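Local coordinates for iron transport multicopper oxidase FET3 (Saccharomyces cerevisiae, PDB 1ZPU), which oxidises ferrous to ferric iron with molecular oxygen, using four bound copper ions, to feed high-affinity iron uptake through the permease FTR1, at residues Asp321-Asn326 against Tyr333-Asn338; Asn338-Ala343 against Thr522-Gln527; Gly41-Ile46 against Leu90-Val95; His3-Thr8 against Pro34-Asn39. All blocks are in the same frame, centred on the assembly; numbering follows the deposited sequence.

Contact 1. Residues Asp321-Asn326 against Tyr333-Asn338; sequences DVVMDN and YAFFNN. With NAG (2-acetamido-2-deoxy-beta-D-glucopyranose), chain B.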
# COMPACT_ATOMS: atom_id res chain seq x y z
N ASP A 321 1.30 -2.53 -19.49
CA ASP A 321 1.81 -1.18 -19.72
C ASP A 321 0.97 -0.20 -18.92
O ASP A 321 -0.25 -0.31 -18.89
CB ASP A 321 1.82 -0.82 -21.20
CG ASP A 321 2.82 -1.66 -22.01
OD1 ASP A 321 3.51 -2.52 -21.43
OD2 ASP A 321 2.91 -1.46 -23.24
N VAL A 322 1.64 0.74 -18.26
CA VAL A 322 0.99 1.73 -17.43
C VAL A 322 0.97 3.08 -18.13
O VAL A 322 2.02 3.63 -18.45
CB VAL A 322 1.70 1.89 -16.09
CG1 VAL A 322 1.09 3.01 -15.28
CG2 VAL A 322 1.67 0.58 -15.31
N VAL A 323 -0.22 3.62 -18.36
CA VAL A 323 -0.37 4.93 -18.96
C VAL A 323 -1.61 5.66 -18.42
O VAL A 323 -2.56 5.01 -17.97
CB VAL A 323 -0.40 4.85 -20.51
CG1 VAL A 323 -1.74 4.32 -21.02
CG2 VAL A 323 -0.08 6.19 -21.13
N MET A 324 -1.56 6.99 -18.44
CA MET A 324 -2.72 7.83 -18.17
C MET A 324 -3.29 8.29 -19.50
O MET A 324 -2.54 8.64 -20.41
CB MET A 324 -2.31 9.03 -17.31
CG MET A 324 -2.45 8.84 -15.79
SD MET A 324 -1.67 7.34 -15.17
CE MET A 324 -1.69 7.69 -13.41
N ASP A 325 -4.62 8.29 -19.61
CA ASP A 325 -5.28 8.79 -20.83
C ASP A 325 -6.71 9.26 -20.61
O ASP A 325 -7.38 8.83 -19.67
CB ASP A 325 -5.26 7.74 -21.94
CG ASP A 325 -5.46 8.35 -23.30
OD1 ASP A 325 -5.94 7.67 -24.23
OD2 ASP A 325 -5.12 9.54 -23.45
N ASN A 326 -7.19 10.14 -21.49
CA ASN A 326 -8.55 10.67 -21.42
C ASN A 326 -9.58 9.79 -22.12
O ASN A 326 -9.33 9.25 -23.19
CB ASN A 326 -8.59 12.09 -21.99
CG ASN A 326 -7.85 13.09 -21.12
OD1 ASN A 326 -8.20 13.30 -19.96
ND2 ASN A 326 -6.82 13.72 -21.68
N TYR A 333 -8.14 8.91 -16.91
CA TYR A 333 -8.07 7.63 -16.22
C TYR A 333 -6.67 7.01 -16.28
O TYR A 333 -5.82 7.44 -17.08
CB TYR A 333 -9.09 6.67 -16.81
CG TYR A 333 -10.53 7.02 -16.47
CD1 TYR A 333 -11.33 7.71 -17.38
CD2 TYR A 333 -11.08 6.67 -15.24
CE1 TYR A 333 -12.65 8.02 -17.09
CE2 TYR A 333 -12.39 6.99 -14.93
CZ TYR A 333 -13.17 7.66 -15.86
OH TYR A 333 -14.48 7.99 -15.54
N ALA A 334 -6.44 6.00 -15.44
CA ALA A 334 -5.20 5.24 -15.45
C ALA A 334 -5.44 3.84 -16.01
O ALA A 334 -6.48 3.23 -15.75
CB ALA A 334 -4.64 5.16 -14.08
N PHE A 335 -4.48 3.33 -16.78
CA PHE A 335 -4.66 2.08 -17.50
C PHE A 335 -3.57 1.04 -17.26
O PHE A 335 -2.38 1.37 -17.24
CB PHE A 335 -4.76 2.36 -19.00
CG PHE A 335 -5.94 3.18 -19.40
CD1 PHE A 335 -5.89 4.58 -19.33
CD2 PHE A 335 -7.09 2.58 -19.89
CE1 PHE A 335 -6.98 5.35 -19.71
CE2 PHE A 335 -8.18 3.35 -20.28
CZ PHE A 335 -8.12 4.73 -20.19
N PHE A 336 -3.98 -0.20 -17.06
CA PHE A 336 -3.11 -1.34 -17.26
C PHE A 336 -3.45 -1.87 -18.65
O PHE A 336 -4.59 -2.26 -18.89
CB PHE A 336 -3.32 -2.42 -16.19
CG PHE A 336 -2.45 -2.27 -14.95
CD1 PHE A 336 -2.99 -2.53 -13.68
CD2 PHE A 336 -1.11 -1.88 -15.04
CE1 PHE A 336 -2.20 -2.40 -12.53
CE2 PHE A 336 -0.32 -1.75 -13.89
CZ PHE A 336 -0.86 -2.01 -12.63
N ASN A 337 -2.47 -1.86 -19.55
CA ASN A 337 -2.73 -2.06 -20.98
C ASN A 337 -3.85 -1.14 -21.44
O ASN A 337 -3.71 0.08 -21.35
CB ASN A 337 -3.03 -3.52 -21.31
CG ASN A 337 -1.89 -4.45 -20.94
OD1 ASN A 337 -0.71 -4.09 -21.07
ND2 ASN A 337 -2.22 -5.66 -20.48
N ASN A 338 -4.96 -1.71 -21.89
CA ASN A 338 -6.08 -0.89 -22.35
C ASN A 338 -7.28 -0.90 -21.41
O ASN A 338 -8.40 -0.59 -21.82
CB ASN A 338 -6.50 -1.29 -23.76
CG ASN A 338 -7.04 -2.72 -23.84
OD1 ASN A 338 -6.91 -3.52 -22.90
ND2 ASN A 338 -7.62 -3.06 -25.00
C1 NAG B . -8.81 -3.86 -24.85
C2 NAG B . -10.33 -3.77 -24.90
C3 NAG B . -10.96 -5.06 -25.48
C4 NAG B . -10.02 -5.83 -26.41
C5 NAG B . -8.67 -6.10 -25.75
C6 NAG B . -7.49 -6.02 -26.72
C7 NAG B . -12.01 -3.06 -23.25
C8 NAG B . -13.15 -4.03 -23.04
N2 NAG B . -10.80 -3.55 -23.54
O3 NAG B . -12.16 -4.76 -26.16
O4 NAG B . -10.63 -7.05 -26.73
O5 NAG B . -8.44 -5.22 -24.65
O6 NAG B . -7.77 -6.80 -27.85
O7 NAG B . -12.20 -1.85 -23.14

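Contact 2. Residues Asn338-Ala343 against Thr522-Gln527; sequences NITYTA and TGENVQ. With NAG (2-acetamido-2-deoxy-beta-D-glucopyranose), chain B; MAN (alpha-D-mannopyranose), chain J.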
# COMPACT_ATOMS: atom_id res chain seq x y z
N ASN A 338 -4.96 -1.71 -21.89
CA ASN A 338 -6.08 -0.89 -22.35
C ASN A 338 -7.28 -0.90 -21.41
O ASN A 338 -8.40 -0.59 -21.82
CB ASN A 338 -6.50 -1.29 -23.76
CG ASN A 338 -7.04 -2.72 -23.84
OD1 ASN A 338 -6.91 -3.52 -22.90
ND2 ASN A 338 -7.62 -3.06 -25.00
N ILE A 339 -7.04 -1.22 -20.14
CA ILE A 339 -8.12 -1.38 -19.14
C ILE A 339 -7.92 -0.49 -17.91
O ILE A 339 -6.85 -0.47 -17.31
CB ILE A 339 -8.25 -2.87 -18.71
CG1 ILE A 339 -8.60 -3.75 -19.92
CG2 ILE A 339 -9.29 -3.05 -17.61
CD1 ILE A 339 -8.59 -5.24 -19.65
N THR A 340 -8.97 0.27 -17.57
CA THR A 340 -9.09 0.93 -16.27
C THR A 340 -9.93 0.02 -15.42
O THR A 340 -11.01 -0.40 -15.86
CB THR A 340 -9.93 2.21 -16.35
OG1 THR A 340 -9.77 2.85 -17.62
CG2 THR A 340 -9.58 3.15 -15.20
N TYR A 341 -9.48 -0.27 -14.20
CA TYR A 341 -10.26 -1.12 -13.32
C TYR A 341 -11.64 -0.52 -13.07
O TYR A 341 -11.76 0.62 -12.61
CB TYR A 341 -9.56 -1.38 -11.99
CG TYR A 341 -10.46 -2.15 -11.05
CD1 TYR A 341 -10.70 -3.50 -11.24
CD2 TYR A 341 -11.13 -1.50 -10.01
CE1 TYR A 341 -11.55 -4.21 -10.40
CE2 TYR A 341 -11.98 -2.20 -9.16
CZ TYR A 341 -12.18 -3.56 -9.36
OH TYR A 341 -13.02 -4.25 -8.53
N THR A 342 -12.66 -1.30 -13.38
CA THR A 342 -14.03 -0.90 -13.13
C THR A 342 -14.70 -2.00 -12.31
O THR A 342 -14.89 -3.10 -12.80
CB THR A 342 -14.78 -0.68 -14.44
OG1 THR A 342 -13.88 -0.14 -15.42
CG2 THR A 342 -15.93 0.28 -14.22
N ALA A 343 -15.02 -1.68 -11.06
CA ALA A 343 -15.64 -2.61 -10.12
C ALA A 343 -16.87 -3.33 -10.68
O ALA A 343 -17.70 -2.71 -11.34
CB ALA A 343 -16.01 -1.88 -8.84
N THR A 522 -20.63 -4.19 -16.68
CA THR A 522 -20.47 -2.81 -16.22
C THR A 522 -19.09 -2.30 -16.70
O THR A 522 -18.05 -2.62 -16.11
CB THR A 522 -20.67 -2.70 -14.66
OG1 THR A 522 -20.38 -1.37 -14.20
CG2 THR A 522 -19.80 -3.68 -13.89
N GLY A 523 -19.09 -1.54 -17.80
CA GLY A 523 -17.85 -1.18 -18.51
C GLY A 523 -17.25 0.19 -18.21
O GLY A 523 -17.86 1.02 -17.53
N GLU A 524 -16.04 0.41 -18.72
CA GLU A 524 -15.41 1.72 -18.72
C GLU A 524 -15.97 2.57 -19.87
O GLU A 524 -16.51 2.04 -20.85
CB GLU A 524 -13.90 1.60 -18.86
CG GLU A 524 -13.42 0.86 -20.10
CD GLU A 524 -11.93 0.57 -20.10
OE1 GLU A 524 -11.38 0.12 -19.06
OE2 GLU A 524 -11.29 0.80 -21.14
N ASN A 525 -15.85 3.89 -19.73
CA ASN A 525 -16.25 4.82 -20.79
C ASN A 525 -15.43 4.52 -22.05
O ASN A 525 -14.27 4.10 -21.96
CB ASN A 525 -16.10 6.28 -20.31
CG ASN A 525 -17.08 6.64 -19.17
OD1 ASN A 525 -16.71 6.73 -18.01
ND2 ASN A 525 -18.34 6.84 -19.52
N VAL A 526 -16.04 4.67 -23.23
CA VAL A 526 -15.35 4.24 -24.45
C VAL A 526 -14.16 5.12 -24.86
O VAL A 526 -13.95 6.21 -24.31
CB VAL A 526 -16.30 3.90 -25.63
CG1 VAL A 526 -16.52 2.36 -25.71
CG2 VAL A 526 -17.63 4.67 -25.53
N GLN A 527 -13.38 4.62 -25.81
CA GLN A 527 -12.08 5.22 -26.12
C GLN A 527 -12.20 6.49 -26.96
O GLN A 527 -13.29 6.85 -27.45
CB GLN A 527 -11.15 4.20 -26.77
CG GLN A 527 -9.79 4.16 -26.10
CD GLN A 527 -9.73 3.13 -24.99
OE1 GLN A 527 -10.15 1.98 -25.18
NE2 GLN A 527 -9.21 3.53 -23.84
C1 NAG B . -8.81 -3.86 -24.85
C2 NAG B . -10.33 -3.77 -24.90
C3 NAG B . -10.96 -5.06 -25.48
C4 NAG B . -10.02 -5.83 -26.41
C5 NAG B . -8.67 -6.10 -25.75
C6 NAG B . -7.49 -6.02 -26.72
C7 NAG B . -12.01 -3.06 -23.25
C8 NAG B . -13.15 -4.03 -23.04
N2 NAG B . -10.80 -3.55 -23.54
O3 NAG B . -12.16 -4.76 -26.16
O4 NAG B . -10.63 -7.05 -26.73
O5 NAG B . -8.44 -5.22 -24.65
O6 NAG B . -7.77 -6.80 -27.85
O7 NAG B . -12.20 -1.85 -23.14
C1 MAN J . -23.35 2.05 -15.57
C2 MAN J . -21.95 2.63 -15.82
C3 MAN J . -21.76 2.49 -17.34
C4 MAN J . -23.06 2.88 -18.10
C5 MAN J . -24.06 3.66 -17.23
C6 MAN J . -25.38 3.99 -17.95
O2 MAN J . -20.91 2.02 -15.10
O3 MAN J . -21.35 1.16 -17.61
O4 MAN J . -22.82 3.67 -19.26
O5 MAN J . -24.31 3.04 -15.95
O6 MAN J . -25.44 3.35 -19.21

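Contact 3. Residues Gly41-Ile46 against Leu90-Val95; sequences GDRVQI and LYNFTV. With NAG (2-acetamido-2-deoxy-beta-D-glucopyranose), chain K.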
# COMPACT_ATOMS: atom_id res chain seq x y z
N GLY A 41 1.16 -15.99 15.13
CA GLY A 41 0.12 -16.99 15.32
C GLY A 41 -1.06 -16.58 16.19
O GLY A 41 -1.91 -17.41 16.48
N ASP A 42 -1.11 -15.32 16.61
CA ASP A 42 -2.28 -14.81 17.34
C ASP A 42 -3.50 -14.62 16.43
O ASP A 42 -3.38 -14.52 15.21
CB ASP A 42 -1.96 -13.51 18.08
CG ASP A 42 -1.21 -13.75 19.39
OD1 ASP A 42 -1.01 -14.92 19.77
OD2 ASP A 42 -0.84 -12.75 20.05
N ARG A 43 -4.68 -14.60 17.04
CA ARG A 43 -5.92 -14.31 16.33
C ARG A 43 -6.31 -12.85 16.56
O ARG A 43 -6.28 -12.37 17.69
CB ARG A 43 -7.04 -15.25 16.78
CG ARG A 43 -8.35 -15.04 16.04
CD ARG A 43 -9.39 -16.11 16.35
NE ARG A 43 -9.01 -17.43 15.87
CZ ARG A 43 -9.11 -17.84 14.60
NH1 ARG A 43 -9.58 -17.03 13.67
NH2 ARG A 43 -8.73 -19.07 14.27
N VAL A 44 -6.67 -12.16 15.49
CA VAL A 44 -7.15 -10.79 15.58
C VAL A 44 -8.60 -10.73 15.13
O VAL A 44 -8.92 -11.16 14.02
CB VAL A 44 -6.29 -9.79 14.73
CG1 VAL A 44 -6.80 -8.37 14.88
CG2 VAL A 44 -4.82 -9.84 15.13
N GLN A 45 -9.45 -10.22 16.00
CA GLN A 45 -10.88 -10.07 15.70
C GLN A 45 -11.33 -8.61 15.84
O GLN A 45 -11.54 -8.12 16.95
CB GLN A 45 -11.71 -10.96 16.61
CG GLN A 45 -11.33 -12.44 16.54
CD GLN A 45 -12.15 -13.30 17.49
OE1 GLN A 45 -12.59 -12.83 18.53
NE2 GLN A 45 -12.33 -14.56 17.14
N ILE A 46 -11.48 -7.92 14.71
CA ILE A 46 -11.92 -6.53 14.71
C ILE A 46 -13.37 -6.40 14.25
O ILE A 46 -13.72 -6.79 13.14
CB ILE A 46 -10.99 -5.63 13.85
CG1 ILE A 46 -9.54 -5.86 14.24
CG2 ILE A 46 -11.36 -4.16 14.03
CD1 ILE A 46 -8.57 -5.32 13.30
N LEU A 90 -17.06 -8.10 10.82
CA LEU A 90 -16.08 -8.74 11.67
C LEU A 90 -14.93 -9.25 10.83
O LEU A 90 -15.11 -10.09 9.95
CB LEU A 90 -16.71 -9.87 12.48
CG LEU A 90 -15.77 -10.77 13.29
CD1 LEU A 90 -14.96 -9.99 14.34
CD2 LEU A 90 -16.54 -11.89 13.92
N TYR A 91 -13.74 -8.71 11.10
CA TYR A 91 -12.51 -9.18 10.49
C TYR A 91 -11.87 -10.17 11.47
O TYR A 91 -11.45 -9.79 12.55
CB TYR A 91 -11.58 -8.00 10.17
CG TYR A 91 -12.07 -7.13 9.03
CD1 TYR A 91 -12.79 -5.96 9.26
CD2 TYR A 91 -11.83 -7.49 7.70
CE1 TYR A 91 -13.25 -5.16 8.21
CE2 TYR A 91 -12.28 -6.70 6.63
CZ TYR A 91 -13.00 -5.53 6.89
OH TYR A 91 -13.44 -4.76 5.83
N ASN A 92 -11.82 -11.44 11.08
CA ASN A 92 -11.43 -12.51 11.97
C ASN A 92 -10.39 -13.36 11.27
O ASN A 92 -10.71 -14.11 10.36
CB ASN A 92 -12.66 -13.34 12.30
CG ASN A 92 -12.44 -14.35 13.41
OD1 ASN A 92 -11.30 -14.68 13.76
ND2 ASN A 92 -13.55 -14.84 13.97
N PHE A 93 -9.13 -13.22 11.68
CA PHE A 93 -8.02 -13.87 11.00
C PHE A 93 -6.86 -14.16 11.94
O PHE A 93 -6.71 -13.51 12.97
CB PHE A 93 -7.54 -13.04 9.81
CG PHE A 93 -7.01 -11.68 10.17
CD1 PHE A 93 -5.65 -11.48 10.39
CD2 PHE A 93 -7.86 -10.59 10.28
CE1 PHE A 93 -5.15 -10.21 10.71
CE2 PHE A 93 -7.36 -9.32 10.61
CZ PHE A 93 -6.01 -9.13 10.83
N THR A 94 -6.05 -15.14 11.57
CA THR A 94 -4.85 -15.47 12.32
C THR A 94 -3.66 -14.89 11.59
O THR A 94 -3.79 -14.38 10.48
CB THR A 94 -4.65 -16.98 12.44
OG1 THR A 94 -5.76 -17.65 11.85
CG2 THR A 94 -4.54 -17.38 13.89
N VAL A 95 -2.49 -14.98 12.22
CA VAL A 95 -1.29 -14.37 11.68
C VAL A 95 -0.14 -15.39 11.71
O VAL A 95 0.86 -15.24 12.42
CB VAL A 95 -1.07 -13.02 12.40
CG1 VAL A 95 0.34 -12.86 12.90
CG2 VAL A 95 -1.48 -11.88 11.48
C1 NAG K . -13.48 -16.19 14.47
C2 NAG K . -14.86 -16.75 14.80
C3 NAG K . -14.70 -18.06 15.55
C4 NAG K . -13.87 -19.02 14.71
C5 NAG K . -12.64 -18.38 14.07
C6 NAG K . -12.11 -19.26 12.94
C7 NAG K . -15.83 -15.32 16.64
C8 NAG K . -16.07 -16.23 17.82
N2 NAG K . -15.83 -15.84 15.41
O3 NAG K . -15.97 -18.65 15.78
O4 NAG K . -13.49 -20.12 15.52
O5 NAG K . -12.90 -17.09 13.54
O6 NAG K . -13.18 -19.85 12.23
O7 NAG K . -15.69 -14.12 16.81

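Contact 4. Residues His3-Thr8 against Pro34-Asn39; sequences HTFNWT and PDITVN. With NAG (2-acetamido-2-deoxy-beta-D-glucopyranose), chain C; NAG (2-acetamido-2-deoxy-beta-D-glucopyranose), chain G.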
# COMPACT_ATOMS: atom_id res chain seq x y z
N HIS A 3 -7.09 -11.21 20.24
CA HIS A 3 -7.29 -9.79 20.49
C HIS A 3 -8.55 -9.34 19.78
O HIS A 3 -8.64 -9.40 18.56
CB HIS A 3 -6.11 -8.97 19.96
CG HIS A 3 -4.77 -9.47 20.40
ND1 HIS A 3 -4.10 -8.94 21.48
CD2 HIS A 3 -3.97 -10.45 19.90
CE1 HIS A 3 -2.94 -9.56 21.62
NE2 HIS A 3 -2.85 -10.48 20.68
N THR A 4 -9.51 -8.86 20.56
CA THR A 4 -10.78 -8.40 20.02
C THR A 4 -10.90 -6.89 20.18
O THR A 4 -10.71 -6.36 21.26
CB THR A 4 -11.95 -9.11 20.69
OG1 THR A 4 -11.80 -10.51 20.46
CG2 THR A 4 -13.29 -8.64 20.13
N PHE A 5 -11.21 -6.22 19.07
CA PHE A 5 -11.39 -4.78 19.05
C PHE A 5 -12.79 -4.40 18.62
O PHE A 5 -13.37 -5.03 17.73
CB PHE A 5 -10.41 -4.13 18.07
CG PHE A 5 -8.97 -4.30 18.45
CD1 PHE A 5 -8.24 -5.39 18.00
CD2 PHE A 5 -8.34 -3.37 19.27
CE1 PHE A 5 -6.90 -5.56 18.37
CE2 PHE A 5 -7.01 -3.53 19.64
CZ PHE A 5 -6.28 -4.62 19.19
N ASN A 6 -13.34 -3.37 19.23
CA ASN A 6 -14.57 -2.80 18.74
C ASN A 6 -14.37 -1.35 18.32
O ASN A 6 -14.29 -0.45 19.15
CB ASN A 6 -15.70 -2.92 19.75
CG ASN A 6 -16.95 -2.23 19.26
OD1 ASN A 6 -17.25 -2.20 18.06
ND2 ASN A 6 -17.66 -1.60 20.19
N TRP A 7 -14.29 -1.14 17.00
CA TRP A 7 -14.02 0.19 16.45
C TRP A 7 -15.14 0.72 15.59
O TRP A 7 -15.65 0.03 14.70
CB TRP A 7 -12.78 0.17 15.59
CG TRP A 7 -11.54 -0.18 16.28
CD1 TRP A 7 -11.29 -0.12 17.61
CD2 TRP A 7 -10.34 -0.62 15.66
NE1 TRP A 7 -10.01 -0.51 17.86
CE2 TRP A 7 -9.40 -0.83 16.68
CE3 TRP A 7 -9.96 -0.87 14.33
CZ2 TRP A 7 -8.10 -1.28 16.42
CZ3 TRP A 7 -8.67 -1.32 14.07
CH2 TRP A 7 -7.76 -1.51 15.11
N THR A 8 -15.48 1.99 15.83
CA THR A 8 -16.52 2.69 15.08
C THR A 8 -15.96 3.94 14.42
O THR A 8 -15.37 4.81 15.09
CB THR A 8 -17.70 3.08 16.00
OG1 THR A 8 -18.23 1.90 16.60
CG2 THR A 8 -18.77 3.78 15.20
N PRO A 34 -5.70 3.53 16.60
CA PRO A 34 -4.77 2.77 17.44
C PRO A 34 -3.75 1.97 16.63
O PRO A 34 -3.95 1.75 15.44
CB PRO A 34 -5.69 1.79 18.16
CG PRO A 34 -6.84 1.61 17.24
CD PRO A 34 -7.06 2.95 16.63
N ASP A 35 -2.68 1.53 17.28
CA ASP A 35 -1.79 0.55 16.67
C ASP A 35 -2.00 -0.81 17.30
O ASP A 35 -2.19 -0.92 18.52
CB ASP A 35 -0.33 0.96 16.81
CG ASP A 35 -0.07 2.39 16.33
OD1 ASP A 35 -0.47 2.75 15.17
OD2 ASP A 35 0.54 3.15 17.12
N ILE A 36 -1.96 -1.86 16.48
CA ILE A 36 -2.09 -3.23 16.96
C ILE A 36 -0.72 -3.89 17.07
O ILE A 36 0.10 -3.79 16.16
CB ILE A 36 -2.97 -4.09 16.03
CG1 ILE A 36 -4.37 -3.50 15.92
CG2 ILE A 36 -3.07 -5.50 16.57
CD1 ILE A 36 -5.14 -4.00 14.71
N THR A 37 -0.47 -4.56 18.20
CA THR A 37 0.74 -5.36 18.35
C THR A 37 0.34 -6.76 18.81
O THR A 37 -0.29 -6.93 19.85
CB THR A 37 1.73 -4.68 19.33
OG1 THR A 37 2.00 -3.35 18.87
CG2 THR A 37 3.03 -5.44 19.40
N VAL A 38 0.68 -7.76 18.00
CA VAL A 38 0.37 -9.15 18.33
C VAL A 38 1.60 -10.04 18.20
O VAL A 38 2.65 -9.60 17.71
CB VAL A 38 -0.80 -9.71 17.47
CG1 VAL A 38 -2.03 -8.83 17.61
CG2 VAL A 38 -0.40 -9.83 16.01
N ASN A 39 1.48 -11.29 18.65
CA ASN A 39 2.52 -12.29 18.50
C ASN A 39 2.24 -13.22 17.33
O ASN A 39 1.08 -13.45 16.97
CB ASN A 39 2.65 -13.11 19.77
CG ASN A 39 3.57 -12.46 20.79
OD1 ASN A 39 4.79 -12.41 20.60
ND2 ASN A 39 2.99 -11.98 21.88
C1 NAG C . -18.91 -2.24 20.50
C2 NAG C . -19.87 -3.42 20.29
C3 NAG C . -21.38 -3.07 20.31
C4 NAG C . -21.73 -1.84 21.15
C5 NAG C . -20.64 -0.79 20.96
C6 NAG C . -20.90 0.53 21.68
C7 NAG C . -19.80 -5.39 18.81
C8 NAG C . -20.37 -5.72 17.45
N2 NAG C . -19.53 -4.10 19.04
O3 NAG C . -22.13 -4.19 20.76
O4 NAG C . -22.98 -1.30 20.76
O5 NAG C . -19.47 -1.39 21.47
O6 NAG C . -20.35 1.57 20.90
O7 NAG C . -19.60 -6.29 19.64
C1 NAG G . 5.11 7.52 16.98
C2 NAG G . 5.92 7.60 18.28
C3 NAG G . 6.32 6.21 18.75
C4 NAG G . 5.14 5.23 18.79
C5 NAG G . 4.39 5.30 17.48
C6 NAG G . 3.10 4.52 17.66
C7 NAG G . 7.42 9.43 18.90
C8 NAG G . 8.80 10.04 18.80
N2 NAG G . 7.10 8.43 18.09
O3 NAG G . 6.85 6.33 20.05
O4 NAG G . 5.58 3.88 18.88
O5 NAG G . 4.04 6.62 17.19
O6 NAG G . 2.39 4.44 16.46
O7 NAG G . 6.63 9.88 19.73

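Contact 1. Residues Asp321-Asn326 against Tyr333-Asn338
Val322 and Phe336 run alongside each other in the same direction, with Val322 CG2 meeting the ring at CE2, 3.4 Å away. Next along this face of the hairpin, Met324 SD touches Ala334 CB at 3.8 Å; the small alanine leaves the bulky thioether its place. On the other face the Phe335 ring turns its edge to the strand, bringing CE1 within 3.5 Å of Asp325 O, near the ring plane. These side chains are set by antiparallel pairing of strands 316-326 and 332-336. Asp325 and Tyr333 exchange two backbone hydrogen bonds, while Val323 and Phe335 share one sound bond, Phe335 N to Val323 O (2.8 Å), and a weak return. Beyond the end of strand 332-336, Asn337 continues the pairing: its N donates to Asp321 O, and its side-chain OD1, in the place of a backbone carbonyl, accepts from Asp321 N at 3.0 Å, the donor standing above the amide plane. Asp321 OD1 is hydrogen-bonded to Asn385 ND2. Farther out, Val322 and Phe336 pack on Leu384 and Phe394. The face of Val322, Met324, Ala334 and Phe336 is apolar, and through Met324 it meets His392 and His468, ligands of the type 1 copper, with a thioether and no charged group.

Contact 2. Residues Asn338-Ala343 against Thr522-Gln527
Glu524 reaches across to Thr340, where its OE1 accepts the backbone N-H at 2.8 Å in a fairly straight bond (158° at the hydrogen). The amide arrives on the syn side of that oxygen, somewhat out of the carboxylate plane. Thr340 OG1 adds a weak bond to the same oxygen, at 3.5 Å. With chi1 at 58°, CG sits between the backbone N and the carbonyl carbon, and the chain runs extended beyond it, a length that suits glutamate to this span. OE2 lies 3.3 Å from Asn338 O; both are acceptors and do not bond. The loop after strand 332-336, in the third cupredoxin-like domain, is here crossed by the C-terminal tail of the ectodomain. Thr340 O is satisfied within its own loop by Thr342 OG1, at 2.9 Å, and Glu524 N by Asn368 OD1. An alanine at Glu524 would probably leave Thr340 N without this acceptor and remove the carboxylate link between tail and loop. Beyond the acid, Thr342 CG2 rests 3.9 Å from Gly523 O, and Thr522 CG2 lies near Ala343 O. Sugars border both ends: Asn338 ND2 is bonded to C1 of an N-acetylglucosamine, and a mannose approaches Gly523 and Thr522.

Contact 3. Residues Gly41-Ile46 against Leu90-Val95
Arg43-Ile46 and Leu90-Thr94 pair as antiparallel strands in one sheet of the first cupredoxin-like domain, a beta-sandwich, and carry a glycosylation site on their outer face. Val44 and Phe93 form one hydrogen-bonded pair: Val44 N gives to Phe93 O at 2.9 Å, and Val44 O accepts from Phe93 N. Ile46 and Tyr91 do the same, with Tyr91 N 2.8 Å from Ile46 O. Where the pairing ends, Gly41 N donates to Val95 O at 2.8 Å; the positive phi of Gly41 (80°) suits a residue without a side chain.

Asn92 ND2 is bonded to C1 of an N-acetylglucosamine, and the remaining amide oxygen is taken by Arg43. Arg43 NH1 reaches Asn92 OD1 at 2.9 Å from above the carbonyl plane, the guanidinium and amide planes standing 82° apart. The arginine chain is bent at chi3 (-66°), which sets NE; C5 of the sugar lies over one face of the guanidinium, toward the rim. Arginine suits this place because it offers a donor to the asparagine oxygen and a flat face to the sugar. Gln45 runs alongside Asn92, its OE1 weakly bonded to Thr4.

On the inner face Val44 CB sits over the Phe93 ring, 4.3 Å from its centroid, a CH-pi contact that joins branched and flat apolar groups. Both residues pack on Phe120 of strand 117-123 in the facing sheet. Strand 43-49 lies between parallel strand 2-14 and strand 88-94, an edge strand of the sheet.

Contact 4. Residues His3-Thr8 against Pro34-Asn39
His3, Phe5 and Trp7 project from strand 2-14 toward Val38, Ile36 and Pro34 across the interior of the first cupredoxin-like beta-sandwich. The short segments of strands 2-14 and 36-39 belong to facing sheets, run nearly antiparallel and stand 9.8 Å apart at the axes, so no backbone bond joins them and the two meet through side chains.

Each pair meets differently. Val38 CG1 comes over one face of the His3 imidazole, 3.8 Å from the ring centroid, in a CH-pi contact displaced toward the CD2 side, where CG1 and CD2 are 3.4 Å apart. Histidine suits this margin because its ring offers a flat face to the methyl while NE2 is hydrogen-bonded to Asp42 OD2, which also accepts from Asn39 N. An alanine at His3 would probably leave the Val38 methyl without its covering ring and Asp42 without one of its partners. Phe5 crosses Ile36 obliquely, CZ touching CG1 at 3.9 Å. Trp7 and Pro34 pass each other running opposite ways, a slim proline fitting beside a broad indole. Pro34 CG and Phe5 CB lie on opposite sides of the indole plane, both toward the rim, which probably limits its tilt. The CB of Trp7 points toward the other strand and chi1 (-62°) puts CG beside the backbone N; the indole beyond also meets the Tyr104 ring, whose hydroxyl is hydrogen-bonded to Pro34 O. The benzene corner of Trp7 divides its contacts, CZ2 meeting Pro34 CG at 3.3 Å and CH2 meeting Ile36 CD1 at 3.6 Å.

Overall arrangement
Contacts 3 and 4 share the first domain and touch through strands 2-14 and 43-49, neighbours in one sheet; contacts 1 and 2 share Asn338 and lie in the third domain, with contact 1 about 36 Å from contact 3 between centres, on the opposite side of the chain's centre. Contact 3 is the most buried of the four, the others being partly buried. Contacts 1 and 3 hold strands within a sheet by backbone bonds, contact 4 joins two sheets through apolar and aromatic side chains, and contact 2 ties loop to tail chiefly through one carboxylate. Contact 1 alone approaches the type 1 copper closely, whereas sugars border all four.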